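Local coordinates for protein leucine--tRNA ligase (Agrobacterium radiobacter, PDB 5AH5) that probably charges tRNA(Leu) with leucine at the expense of ATP, as a class I aminoacyl-tRNA synthetase carrying an editing domain, at residues B[230-235]-B[306-311]; B[223-228]-B[242-247]; B[641-646]-B[707-712]. All blocks are in the same frame, centred on the assembly; numbering follows the deposited sequence.

Contact 1. Residues B[230-235]-B[306-311]; sequences VRFLVE and LMVVNP
Val234 and Val308 form an antiparallel, non-hydrogen-bonded pair with CA atoms 4.6 Å apart, next to the one hydrogen bond between the segments, from Val309 N to Leu233 O (2.8 Å). The bond is somewhat bent at its hydrogen, 148°, and reaches the oxygen within the carbonyl plane. On the face of Val234 and Val308 the two branched side chains cross, Val234 CG2 lying 4.0 Å from Val308 CG2. In Val308 a chi1 of 78° sets CG1 between the backbone N and the carbonyl carbon, while CG2 stands anti to the N, lies against Leu233 O and also meets Phe232 CB. Beta-branched valine is at home in extended backbone, and the two methyls pack against each other on this face. Both segments belong to the editing domain of the synthetase, where strand 224-234 lies beside strand 301-310 in a mixed sheet, and 301-310 is flanked in turn by strand 315-322. Phe232 carries much of the buried packing. Its broad, flat ring can touch several groups together: CD2 stands 3.2 Å from Val309 O and CE2 3.9 Å from Asn310 CA, both approached obliquely, while Ile257 packs on both Phe232 and Val308. Asn310 instead serves a polar role, its ND2 donating to Leu251 O. Pro311, whose nitrogen has no hydrogen to donate, sets CG and CD against Arg231 O, CD at 3.2 Å, and the buried Val230 brings CG1 loosely up to Pro311 CD. At Glu235, OE1 lies 2.9 Å from Met307 O, two acceptors that cannot bond each other, a contact that is unfavourable unless something else offsets it; OE2 has a long, weak ion pair with Arg316.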
ATOM      1  N   VAL B 230      37.020   8.381 -10.533  1.00121.56           N
ATOM      2  CA  VAL B 230      38.400   8.667 -10.954  1.00119.30           C
ATOM      3  C   VAL B 230      38.544   8.239 -12.415  1.00119.17           C
ATOM      4  O   VAL B 230      38.321   7.067 -12.739  1.00110.66           O
ATOM      5  CB  VAL B 230      39.432   7.899 -10.095  1.00118.45           C
ATOM      6  CG1 VAL B 230      40.849   8.340 -10.435  1.00118.72           C
ATOM      7  CG2 VAL B 230      39.156   8.090  -8.610  1.00114.39           C
ATOM      8  N   ARG B 231      38.908   9.182 -13.288  1.00119.50           N
ATOM      9  CA  ARG B 231      39.036   8.912 -14.730  1.00120.86           C
ATOM     10  C   ARG B 231      40.398   8.277 -15.044  1.00117.04           C
ATOM     11  O   ARG B 231      41.418   8.743 -14.550  1.00115.14           O
ATOM     12  CB  ARG B 231      38.811  10.194 -15.547  1.00119.43           C
ATOM     13  CG  ARG B 231      37.419  10.795 -15.362  1.00123.62           C
ATOM     14  CD  ARG B 231      37.103  11.892 -16.375  1.00128.49           C
ATOM     15  NE  ARG B 231      36.966  11.376 -17.745  1.00132.98           N
ATOM     16  CZ  ARG B 231      36.475  12.054 -18.791  1.00133.12           C
ATOM     17  NH1 ARG B 231      36.039  13.309 -18.670  1.00132.62           N
ATOM     18  NH2 ARG B 231      36.408  11.463 -19.984  1.00134.83           N
ATOM     19  N   PHE B 232      40.398   7.209 -15.851  1.00116.21           N
ATOM     20  CA  PHE B 232      41.611   6.438 -16.185  1.00112.18           C
ATOM     21  C   PHE B 232      41.839   6.408 -17.712  1.00121.05           C
ATOM     22  O   PHE B 232      41.083   5.750 -18.438  1.00117.84           O
ATOM     23  CB  PHE B 232      41.490   5.000 -15.652  1.00105.49           C
ATOM     24  CG  PHE B 232      41.896   4.828 -14.206  1.00104.21           C
ATOM     25  CD1 PHE B 232      41.152   5.402 -13.185  1.00101.06           C
ATOM     26  CD2 PHE B 232      43.002   4.044 -13.863  1.00105.08           C
ATOM     27  CE1 PHE B 232      41.516   5.223 -11.856  1.00101.00           C
ATOM     28  CE2 PHE B 232      43.375   3.868 -12.534  1.00102.64           C
ATOM     29  CZ  PHE B 232      42.627   4.456 -11.530  1.00101.19           C
ATOM     30  N   LEU B 233      42.883   7.097 -18.191  1.00131.10           N
ATOM     31  CA  LEU B 233      43.146   7.231 -19.641  1.00131.92           C
ATOM     32  C   LEU B 233      43.813   5.974 -20.210  1.00133.28           C
ATOM     33  O   LEU B 233      44.613   5.332 -19.521  1.00120.57           O
ATOM     34  CB  LEU B 233      44.021   8.463 -19.958  1.00126.41           C
ATOM     35  CG  LEU B 233      43.568   9.850 -19.459  1.00124.65           C
ATOM     36  CD1 LEU B 233      44.428  10.345 -18.296  1.00125.27           C
ATOM     37  CD2 LEU B 233      43.570  10.884 -20.581  1.00117.20           C
ATOM     38  N   VAL B 234      43.486   5.654 -21.470  1.00137.12           N
ATOM     39  CA  VAL B 234      44.041   4.487 -22.188  1.00136.56           C
ATOM     40  C   VAL B 234      45.095   4.950 -23.220  1.00137.33           C
ATOM     41  O   VAL B 234      44.902   5.961 -23.908  1.00126.84           O
ATOM     42  CB  VAL B 234      42.937   3.658 -22.894  1.00130.16           C
ATOM     43  CG1 VAL B 234      43.428   2.238 -23.152  1.00127.34           C
ATOM     44  CG2 VAL B 234      41.649   3.635 -22.081  1.00125.84           C
ATOM     45  N   GLU B 235      46.183   4.180 -23.333  1.00133.08           N
ATOM     46  CA  GLU B 235      47.439   4.631 -23.969  1.00128.21           C
ATOM     47  C   GLU B 235      47.317   5.145 -25.400  1.00131.02           C
ATOM     48  O   GLU B 235      47.432   6.352 -25.630  1.00126.89           O
ATOM     49  CB  GLU B 235      48.494   3.523 -23.906  1.00120.23           C
ATOM     50  CG  GLU B 235      49.132   3.398 -22.538  1.00119.06           C
ATOM     51  CD  GLU B 235      49.679   2.016 -22.284  1.00120.15           C
ATOM     52  OE1 GLU B 235      48.864   1.087 -22.139  1.00112.15           O
ATOM     53  OE2 GLU B 235      50.918   1.860 -22.225  1.00123.20           O
ATOM     54  N   LEU B 306      45.689  -4.878 -22.873  1.00115.51           N
ATOM     55  CA  LEU B 306      45.980  -3.431 -22.820  1.00114.67           C
ATOM     56  C   LEU B 306      46.271  -2.934 -21.377  1.00110.68           C
ATOM     57  O   LEU B 306      46.244  -3.725 -20.416  1.00103.89           O
ATOM     58  CB  LEU B 306      44.846  -2.593 -23.481  1.00110.83           C
ATOM     59  CG  LEU B 306      44.103  -3.032 -24.771  1.00113.48           C
ATOM     60  CD1 LEU B 306      43.400  -1.845 -25.430  1.00111.46           C
ATOM     61  CD2 LEU B 306      44.987  -3.728 -25.800  1.00113.65           C
ATOM     62  N   MET B 307      46.584  -1.637 -21.258  1.00103.34           N
ATOM     63  CA  MET B 307      46.912  -0.987 -19.979  1.00 96.54           C
ATOM     64  C   MET B 307      46.476   0.493 -19.959  1.00 96.79           C
ATOM     65  O   MET B 307      46.201   1.112 -21.006  1.00 79.47           O
ATOM     66  CB  MET B 307      48.416  -1.120 -19.659  1.00 95.28           C
ATOM     67  CG  MET B 307      48.824  -2.476 -19.088  1.00 96.40           C
ATOM     68  SD  MET B 307      49.998  -2.396 -17.707  1.00107.37           S
ATOM     69  CE  MET B 307      50.469  -4.123 -17.513  1.00100.01           C
ATOM     70  N   VAL B 308      46.442   1.049 -18.748  1.00 98.28           N
ATOM     71  CA  VAL B 308      45.647   2.241 -18.455  1.00104.93           C
ATOM     72  C   VAL B 308      46.255   3.044 -17.283  1.00 99.48           C
ATOM     73  O   VAL B 308      46.950   2.466 -16.443  1.00 82.33           O
ATOM     74  CB  VAL B 308      44.190   1.783 -18.171  1.00117.33           C
ATOM     75  CG1 VAL B 308      44.038   1.215 -16.754  1.00117.69           C
ATOM     76  CG2 VAL B 308      43.190   2.891 -18.449  1.00121.03           C
ATOM     77  N   VAL B 309      45.969   4.353 -17.225  1.00108.27           N
ATOM     78  CA  VAL B 309      46.709   5.318 -16.365  1.00122.57           C
ATOM     79  C   VAL B 309      45.923   5.897 -15.159  1.00116.81           C
ATOM     80  O   VAL B 309      44.763   6.272 -15.280  1.00116.72           O
ATOM     81  CB  VAL B 309      47.316   6.464 -17.253  1.00129.14           C
ATOM     82  CG1 VAL B 309      47.535   7.786 -16.501  1.00131.33           C
ATOM     83  CG2 VAL B 309      48.624   6.000 -17.890  1.00128.08           C
ATOM     84  N   ASN B 310      46.622   6.001 -14.023  1.00115.12           N
ATOM     85  CA  ASN B 310      46.149   6.596 -12.758  1.00117.03           C
ATOM     86  C   ASN B 310      46.585   8.082 -12.693  1.00128.67           C
ATOM     87  O   ASN B 310      47.743   8.345 -12.388  1.00154.01           O
ATOM     88  CB  ASN B 310      46.793   5.765 -11.617  1.00109.15           C
ATOM     89  CG  ASN B 310      46.450   6.252 -10.219  1.00104.14           C
ATOM     90  OD1 ASN B 310      46.217   7.438  -9.980  1.00 97.40           O
ATOM     91  ND2 ASN B 310      46.456   5.318  -9.270  1.00100.21           N
ATOM     92  N   PRO B 311      45.674   9.060 -12.959  1.00132.94           N
ATOM     93  CA  PRO B 311      46.109  10.464 -13.181  1.00125.38           C
ATOM     94  C   PRO B 311      46.566  11.283 -11.949  1.00120.35           C
ATOM     95  O   PRO B 311      46.978  12.433 -12.112  1.00109.58           O
ATOM     96  CB  PRO B 311      44.875  11.105 -13.817  1.00124.35           C
ATOM     97  CG  PRO B 311      43.755  10.404 -13.152  1.00130.98           C
ATOM     98  CD  PRO B 311      44.203   8.960 -13.019  1.00134.52           C
TER

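Contact 2. Residues B[223-228]-B[242-247]; sequences GRTEGA and NAFTTR. With nucleotides of chain D.
Phe244 brings the rim of its ring to Gly227, CE1 lying 3.7 Å from Gly227 CA in an oblique approach, and takes the Thr225 methyl at its edge, CZ to Thr225 CG2 being 3.9 Å. A chi1 of 176° sets CG anti to the backbone N, and the far atoms CE1 and CZ then meet strand 224-234. Glycine, lacking a CB, suits position 227 because the Phe244 ring and Thr245 O occupy the direction a CB would take. Beside it the strands are joined by the hydrogen-bonded antiparallel pair of Ala228 and Thr245: Ala228 N donates to Thr245 O at 2.7 Å and Thr245 N to Ala228 O at 3.0 Å. The small Ala228 fits a buried site that Leu248 and Ile395 also line. Thr245 and Thr246 meet the RNA. Thr245 OG1, anti to its backbone N (chi1 -151°), bonds O3' of A84 of chain D at 2.7 Å. Thr246 N donates to the same O3', 2.9 Å away and nearly straight at 168°. Thr246 OG1 bonds it too, at 3.0 Å, while the methyl CG2 of that residue meets Glu226 O. The sequence TTRLDT matches the threonine-rich peptide of LeuRS editing sites, so A84 is probably the tRNA 3' end held there. Three bonds thus grip one sugar oxygen. It accepts at least the amide hydrogen, and the two threonine hydroxyls, each able to give or take a proton, can adapt to a ribose hydroxyl that does the same.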
ATOM      1  N   GLY B 223      18.378   3.344  -2.946  1.00 48.19           N
ATOM      2  CA  GLY B 223      19.754   3.014  -2.600  1.00 43.50           C
ATOM      3  C   GLY B 223      20.728   4.032  -3.118  1.00 42.55           C
ATOM      4  O   GLY B 223      21.601   3.706  -3.928  1.00 41.93           O
ATOM      5  N   ARG B 224      20.550   5.270  -2.710  1.00 41.74           N
ATOM      6  CA  ARG B 224      21.528   6.335  -3.019  1.00 48.21           C
ATOM      7  C   ARG B 224      22.883   6.177  -2.241  1.00 55.09           C
ATOM      8  O   ARG B 224      22.907   5.989  -1.009  1.00 50.42           O
ATOM      9  CB  ARG B 224      20.923   7.709  -2.753  1.00 45.62           C
ATOM     10  CG  ARG B 224      21.825   8.859  -3.153  1.00 45.74           C
ATOM     11  CD  ARG B 224      21.112  10.192  -3.102  1.00 46.87           C
ATOM     12  NE  ARG B 224      20.795  10.570  -1.732  1.00 46.77           N
ATOM     13  CZ  ARG B 224      19.841  11.428  -1.359  1.00 54.29           C
ATOM     14  NH1 ARG B 224      19.038  12.044  -2.238  1.00 53.61           N
ATOM     15  NH2 ARG B 224      19.671  11.667  -0.064  1.00 59.45           N
ATOM     16  N   THR B 225      23.988   6.251  -2.987  1.00 60.76           N
ATOM     17  CA  THR B 225      25.366   6.001  -2.498  1.00 64.49           C
ATOM     18  C   THR B 225      26.223   7.223  -2.814  1.00 57.29           C
ATOM     19  O   THR B 225      26.034   7.891  -3.841  1.00 53.59           O
ATOM     20  CB  THR B 225      25.971   4.749  -3.191  1.00 69.65           C
ATOM     21  OG1 THR B 225      25.276   3.581  -2.751  1.00 78.51           O
ATOM     22  CG2 THR B 225      27.451   4.554  -2.869  1.00 79.59           C
ATOM     23  N   GLU B 226      27.163   7.521  -1.934  1.00 66.12           N
ATOM     24  CA  GLU B 226      28.087   8.642  -2.134  1.00 72.25           C
ATOM     25  C   GLU B 226      29.522   8.099  -2.321  1.00 71.23           C
ATOM     26  O   GLU B 226      29.913   7.141  -1.660  1.00 76.99           O
ATOM     27  CB  GLU B 226      27.974   9.608  -0.949  1.00 77.64           C
ATOM     28  CG  GLU B 226      27.724  11.061  -1.364  1.00 87.58           C
ATOM     29  CD  GLU B 226      26.340  11.293  -1.963  1.00 87.06           C
ATOM     30  OE1 GLU B 226      25.360  10.739  -1.420  1.00 81.29           O
ATOM     31  OE2 GLU B 226      26.229  12.028  -2.980  1.00 83.53           O
ATOM     32  N   GLY B 227      30.284   8.677  -3.251  1.00 69.63           N
ATOM     33  CA  GLY B 227      31.661   8.222  -3.521  1.00 73.35           C
ATOM     34  C   GLY B 227      32.439   9.131  -4.462  1.00 76.68           C
ATOM     35  O   GLY B 227      32.148  10.329  -4.580  1.00 72.67           O
ATOM     36  N   ALA B 228      33.429   8.564  -5.146  1.00 84.12           N
ATOM     37  CA  ALA B 228      34.213   9.336  -6.122  1.00 87.94           C
ATOM     38  C   ALA B 228      34.478   8.582  -7.428  1.00 86.48           C
ATOM     39  O   ALA B 228      34.765   7.367  -7.423  1.00 72.65           O
ATOM     40  CB  ALA B 228      35.520   9.787  -5.495  1.00 89.86           C
ATOM     41  N   ASN B 242      36.019   5.883 -16.370  1.00 98.87           N
ATOM     42  CA  ASN B 242      35.823   6.372 -14.983  1.00 90.80           C
ATOM     43  C   ASN B 242      35.455   5.257 -14.000  1.00 88.62           C
ATOM     44  O   ASN B 242      34.368   4.698 -14.091  1.00 87.49           O
ATOM     45  CB  ASN B 242      34.787   7.515 -14.909  1.00 96.45           C
ATOM     46  CG  ASN B 242      33.705   7.428 -15.991  1.00102.76           C
ATOM     47  OD1 ASN B 242      33.264   6.340 -16.368  1.00107.60           O
ATOM     48  ND2 ASN B 242      33.293   8.580 -16.505  1.00 96.93           N
ATOM     49  N   ALA B 243      36.379   4.920 -13.093  1.00 87.13           N
ATOM     50  CA  ALA B 243      36.111   3.959 -12.010  1.00 87.54           C
ATOM     51  C   ALA B 243      35.367   4.666 -10.861  1.00 92.72           C
ATOM     52  O   ALA B 243      35.322   5.901 -10.818  1.00 92.69           O
ATOM     53  CB  ALA B 243      37.407   3.331 -11.504  1.00 86.76           C
ATOM     54  N   PHE B 244      34.773   3.879  -9.956  1.00 89.11           N
ATOM     55  CA  PHE B 244      34.017   4.401  -8.807  1.00 84.56           C
ATOM     56  C   PHE B 244      34.474   3.725  -7.504  1.00 81.45           C
ATOM     57  O   PHE B 244      34.566   2.488  -7.429  1.00 81.69           O
ATOM     58  CB  PHE B 244      32.501   4.225  -9.017  1.00 83.83           C
ATOM     59  CG  PHE B 244      31.660   4.647  -7.825  1.00 79.54           C
ATOM     60  CD1 PHE B 244      31.326   5.994  -7.625  1.00 71.19           C
ATOM     61  CD2 PHE B 244      31.196   3.692  -6.904  1.00 75.72           C
ATOM     62  CE1 PHE B 244      30.566   6.375  -6.530  1.00 70.63           C
ATOM     63  CE2 PHE B 244      30.434   4.072  -5.808  1.00 74.01           C
ATOM     64  CZ  PHE B 244      30.118   5.413  -5.622  1.00 75.35           C
ATOM     65  N   THR B 245      34.759   4.542  -6.487  1.00 72.44           N
ATOM     66  CA  THR B 245      35.111   4.022  -5.166  1.00 82.06           C
ATOM     67  C   THR B 245      34.625   4.953  -4.031  1.00 79.61           C
ATOM     68  O   THR B 245      34.382   6.162  -4.229  1.00 68.88           O
ATOM     69  CB  THR B 245      36.648   3.718  -5.085  1.00 88.63           C
ATOM     70  OG1 THR B 245      36.943   2.645  -4.151  1.00 77.69           O
ATOM     71  CG2 THR B 245      37.460   4.994  -4.781  1.00 84.32           C
ATOM     72  N   THR B 246      34.454   4.341  -2.863  1.00 81.64           N
ATOM     73  CA  THR B 246      34.253   5.047  -1.602  1.00 89.36           C
ATOM     74  C   THR B 246      35.600   5.274  -0.884  1.00 95.14           C
ATOM     75  O   THR B 246      35.770   6.275  -0.186  1.00 94.98           O
ATOM     76  CB  THR B 246      33.284   4.268  -0.689  1.00 88.56           C
ATOM     77  OG1 THR B 246      33.805   2.956  -0.433  1.00 81.68           O
ATOM     78  CG2 THR B 246      31.890   4.156  -1.346  1.00 82.61           C
ATOM     79  N   ARG B 247      36.549   4.346  -1.063  1.00102.48           N
ATOM     80  CA  ARG B 247      37.913   4.483  -0.531  1.00101.61           C
ATOM     81  C   ARG B 247      38.842   5.194  -1.530  1.00 91.54           C
ATOM     82  O   ARG B 247      39.825   4.613  -1.974  1.00 91.50           O
ATOM     83  CB  ARG B 247      38.507   3.097  -0.166  1.00104.61           C
ATOM     84  CG  ARG B 247      37.673   2.198   0.744  1.00108.04           C
ATOM     85  CD  ARG B 247      37.005   2.928   1.913  1.00111.41           C
ATOM     86  NE  ARG B 247      37.890   3.841   2.645  1.00112.09           N
ATOM     87  CZ  ARG B 247      38.805   3.482   3.551  1.00108.83           C
ATOM     88  NH1 ARG B 247      39.008   2.204   3.871  1.00104.88           N
ATOM     89  NH2 ARG B 247      39.538   4.422   4.140  1.00111.33           N
TER
ATOM     90  P     A D  84      30.127  -1.114  -0.590  1.00 91.13           P
ATOM     91  OP1   A D  84      30.273  -0.513   0.758  1.00 93.73           O
ATOM     92  OP2   A D  84      29.229  -0.495  -1.604  1.00 96.83           O
ATOM     93  O5'   A D  84      31.603  -1.151  -1.187  1.00 93.79           O
ATOM     94  C5'   A D  84      32.131  -0.017  -1.917  1.00 91.54           C
ATOM     95  C4'   A D  84      33.337  -0.441  -2.718  1.00 90.39           C
ATOM     96  O4'   A D  84      32.953  -1.472  -3.666  1.00 86.24           O
ATOM     97  C3'   A D  84      33.997   0.618  -3.596  1.00 88.37           C
ATOM     98  O3'   A D  84      34.862   1.483  -2.869  1.00 96.34           O
ATOM     99  C2'   A D  84      34.784  -0.249  -4.566  1.00 87.59           C
ATOM    100  O2'   A D  84      36.001  -0.676  -3.973  1.00 92.11           O
ATOM    101  C1'   A D  84      33.811  -1.416  -4.792  1.00 76.51           C
ATOM    102  N9    A D  84      32.989  -1.337  -6.003  1.00 65.50           N
ATOM    103  C8    A D  84      32.670  -0.234  -6.764  1.00 67.06           C
ATOM    104  N7    A D  84      31.931  -0.510  -7.814  1.00 63.87           N
ATOM    105  C5    A D  84      31.742  -1.884  -7.735  1.00 62.38           C
ATOM    106  C6    A D  84      31.044  -2.791  -8.554  1.00 62.83           C
ATOM    107  N6    A D  84      30.365  -2.432  -9.648  1.00 70.07           N
ATOM    108  N1    A D  84      31.055  -4.096  -8.199  1.00 61.34           N
ATOM    109  C2    A D  84      31.725  -4.455  -7.093  1.00 61.69           C
ATOM    110  N3    A D  84      32.409  -3.695  -6.237  1.00 64.23           N
ATOM    111  C4    A D  84      32.388  -2.406  -6.626  1.00 64.66           C
TER

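Contact 3. Residues B[641-646]-B[707-712]; sequences SAIEIC and SLRLLV
Arg709 leans from its helix across the loop 641-646, and its long chain follows the carbonyl of Ala642 for most of its length. CB lies 3.6 Å from Ala642 O and close to Ile643 CA. CG passes beside the same oxygen, and the second torsion, -145°, away from fully extended, puts CD beside it as well, 3.3 Å from Ala642 O; CD also faces the Ile643 methyl CG2. NE and CZ lie a little farther from the oxygen, and NH1 returns to it with a hydrogen bond of 2.8 Å (158° at the hydrogen). Ala642 O is in the guanidinium plane, at its edge, whereas NH1 stands above the carbonyl plane. NH1 donates also to Ser640 O, and NH2 to Leu637 O and Ser730 O, so an arginine, with donors pointing several ways, suits a place where carbonyls of Ala642, Ser640, Leu637 and Ser730 converge. One helical position on, Leu710 CD1 packs on Ile643 O and on Glu644 CB, the latter at 3.7 Å, while the Glu644 carboxylate pairs with Arg713. Beyond it Ile645 CD1 touches Ser707 OG at 3.4 Å, a hydroxyl that itself bonds Val703 O. The loop linking helices 634-639 and 653-674 is thereby fastened to helix 701-715 of the helical anticodon-binding domain, as in the related leucyl, isoleucyl, valyl and methionyl enzymes.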
ATOM      1  N   SER B 641     -38.679   7.317  21.673  1.00 39.36           N
ATOM      2  CA  SER B 641     -38.070   7.621  20.392  1.00 42.28           C
ATOM      3  C   SER B 641     -36.597   7.944  20.562  1.00 41.45           C
ATOM      4  O   SER B 641     -35.969   8.334  19.598  1.00 41.07           O
ATOM      5  CB  SER B 641     -38.773   8.852  19.797  1.00 45.72           C
ATOM      6  OG  SER B 641     -38.429  10.038  20.561  1.00 42.73           O
ATOM      7  N   ALA B 642     -36.034   7.813  21.766  1.00 36.55           N
ATOM      8  CA  ALA B 642     -34.683   8.240  22.017  1.00 40.68           C
ATOM      9  C   ALA B 642     -33.646   7.489  21.128  1.00 41.62           C
ATOM     10  O   ALA B 642     -33.656   6.257  21.096  1.00 41.30           O
ATOM     11  CB  ALA B 642     -34.334   8.028  23.474  1.00 40.84           C
ATOM     12  N   ILE B 643     -32.778   8.254  20.453  1.00 38.46           N
ATOM     13  CA  ILE B 643     -31.673   7.744  19.632  1.00 37.33           C
ATOM     14  C   ILE B 643     -30.359   7.998  20.295  1.00 40.28           C
ATOM     15  O   ILE B 643     -29.324   7.575  19.778  1.00 41.37           O
ATOM     16  CB  ILE B 643     -31.669   8.340  18.192  1.00 39.71           C
ATOM     17  CG1 ILE B 643     -31.309   9.837  18.186  1.00 39.06           C
ATOM     18  CG2 ILE B 643     -32.997   8.062  17.532  1.00 36.07           C
ATOM     19  CD1 ILE B 643     -31.068  10.463  16.806  1.00 36.99           C
ATOM     20  N   GLU B 644     -30.382   8.711  21.436  1.00 36.95           N
ATOM     21  CA  GLU B 644     -29.227   8.874  22.287  1.00 36.19           C
ATOM     22  C   GLU B 644     -29.730   9.308  23.709  1.00 38.37           C
ATOM     23  O   GLU B 644     -30.920   9.440  23.915  1.00 33.43           O
ATOM     24  CB  GLU B 644     -28.260   9.900  21.693  1.00 39.43           C
ATOM     25  CG  GLU B 644     -28.810  11.337  21.574  1.00 44.37           C
ATOM     26  CD  GLU B 644     -28.488  12.024  20.241  1.00 53.80           C
ATOM     27  OE1 GLU B 644     -27.561  11.578  19.488  1.00 49.91           O
ATOM     28  OE2 GLU B 644     -29.170  13.030  19.944  1.00 58.25           O
ATOM     29  N   ILE B 645     -28.826   9.513  24.656  1.00 39.07           N
ATOM     30  CA  ILE B 645     -29.212   9.869  26.025  1.00 44.94           C
ATOM     31  C   ILE B 645     -29.081  11.377  26.226  1.00 44.01           C
ATOM     32  O   ILE B 645     -28.006  11.927  26.003  1.00 48.56           O
ATOM     33  CB  ILE B 645     -28.288   9.143  27.033  1.00 47.66           C
ATOM     34  CG1 ILE B 645     -28.407   7.612  26.843  1.00 44.53           C
ATOM     35  CG2 ILE B 645     -28.611   9.566  28.472  1.00 47.05           C
ATOM     36  CD1 ILE B 645     -27.336   6.840  27.572  1.00 47.66           C
ATOM     37  N   CYS B 646     -30.157  12.046  26.631  1.00 45.79           N
ATOM     38  CA  CYS B 646     -30.060  13.455  27.124  1.00 49.63           C
ATOM     39  C   CYS B 646     -29.955  13.554  28.691  1.00 41.84           C
ATOM     40  O   CYS B 646     -30.517  12.712  29.390  1.00 37.00           O
ATOM     41  CB  CYS B 646     -31.254  14.257  26.633  1.00 54.06           C
ATOM     42  SG  CYS B 646     -31.270  14.541  24.849  1.00 58.19           S
ATOM     43  N   SER B 707     -29.739   4.098  24.888  1.00 33.59           N
ATOM     44  CA  SER B 707     -28.513   3.345  24.921  1.00 32.29           C
ATOM     45  C   SER B 707     -28.472   2.274  23.860  1.00 28.38           C
ATOM     46  O   SER B 707     -27.416   1.988  23.361  1.00 26.06           O
ATOM     47  CB  SER B 707     -28.323   2.647  26.275  1.00 37.31           C
ATOM     48  OG  SER B 707     -28.240   3.596  27.311  1.00 41.58           O
ATOM     49  N   LEU B 708     -29.596   1.614  23.659  1.00 27.54           N
ATOM     50  CA  LEU B 708     -29.725   0.549  22.725  1.00 32.65           C
ATOM     51  C   LEU B 708     -29.633   1.101  21.297  1.00 34.89           C
ATOM     52  O   LEU B 708     -28.947   0.527  20.474  1.00 37.52           O
ATOM     53  CB  LEU B 708     -31.061  -0.159  22.926  1.00 32.36           C
ATOM     54  CG  LEU B 708     -31.179  -1.009  24.216  1.00 32.84           C
ATOM     55  CD1 LEU B 708     -32.586  -1.521  24.333  1.00 37.34           C
ATOM     56  CD2 LEU B 708     -30.228  -2.172  24.234  1.00 36.32           C
ATOM     57  N   ARG B 709     -30.345   2.191  21.022  1.00 31.81           N
ATOM     58  CA  ARG B 709     -30.265   2.871  19.744  1.00 34.47           C
ATOM     59  C   ARG B 709     -28.858   3.441  19.502  1.00 36.12           C
ATOM     60  O   ARG B 709     -28.331   3.361  18.402  1.00 29.43           O
ATOM     61  CB  ARG B 709     -31.345   3.945  19.621  1.00 31.49           C
ATOM     62  CG  ARG B 709     -32.711   3.306  19.532  1.00 33.13           C
ATOM     63  CD  ARG B 709     -33.672   4.038  18.628  1.00 33.58           C
ATOM     64  NE  ARG B 709     -34.977   3.373  18.684  1.00 37.66           N
ATOM     65  CZ  ARG B 709     -35.920   3.617  19.599  1.00 38.07           C
ATOM     66  NH1 ARG B 709     -35.702   4.487  20.599  1.00 37.75           N
ATOM     67  NH2 ARG B 709     -37.053   2.968  19.538  1.00 34.67           N
ATOM     68  N   LEU B 710     -28.204   3.885  20.555  1.00 32.05           N
ATOM     69  CA  LEU B 710     -26.857   4.372  20.425  1.00 34.93           C
ATOM     70  C   LEU B 710     -25.887   3.228  20.117  1.00 35.40           C
ATOM     71  O   LEU B 710     -25.005   3.394  19.288  1.00 34.63           O
ATOM     72  CB  LEU B 710     -26.481   5.126  21.674  1.00 41.72           C
ATOM     73  CG  LEU B 710     -25.475   6.255  21.699  1.00 50.19           C
ATOM     74  CD1 LEU B 710     -25.780   7.326  20.644  1.00 54.81           C
ATOM     75  CD2 LEU B 710     -25.462   6.869  23.115  1.00 51.19           C
ATOM     76  N   LEU B 711     -26.087   2.073  20.756  1.00 32.81           N
ATOM     77  CA  LEU B 711     -25.287   0.885  20.570  1.00 32.21           C
ATOM     78  C   LEU B 711     -25.293   0.447  19.074  1.00 31.24           C
ATOM     79  O   LEU B 711     -24.268   0.141  18.532  1.00 29.51           O
ATOM     80  CB  LEU B 711     -25.851  -0.284  21.414  1.00 35.53           C
ATOM     81  CG  LEU B 711     -25.177  -1.652  21.319  1.00 37.98           C
ATOM     82  CD1 LEU B 711     -23.704  -1.475  21.489  1.00 42.05           C
ATOM     83  CD2 LEU B 711     -25.708  -2.636  22.345  1.00 42.69           C
ATOM     84  N   VAL B 712     -26.467   0.403  18.476  1.00 30.14           N
ATOM     85  CA  VAL B 712     -26.633   0.001  17.059  1.00 34.36           C
ATOM     86  C   VAL B 712     -26.063   1.045  16.085  1.00 36.19           C
ATOM     87  O   VAL B 712     -25.572   0.685  14.970  1.00 35.60           O
ATOM     88  CB  VAL B 712     -28.098  -0.367  16.850  1.00 38.54           C
ATOM     89  CG1 VAL B 712     -28.663   0.077  15.522  1.00 48.71           C
ATOM     90  CG2 VAL B 712     -28.227  -1.864  17.033  1.00 39.59           C
TER

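In the fold
Following the chain from the N terminus, strand 224-234 supplies the first segment of contact 2 and then that of contact 1. Contact 2 closes first, after a short hairpin turn to strand 243-245; contact 1 closes about 60 residues later, on strand 301-310, so the two loops cross. Their centres are 18 Å apart; both use strand 224-234 and so belong to one sheet of the editing domain, and Val230 O also probably accepts a hydrogen bond from Ala243 N. Contact 3 comes in series, far along the chain, and closes a largely helical loop in the anticodon-binding region, with its centre 67 Å from contact 2 and 84 Å from contact 1.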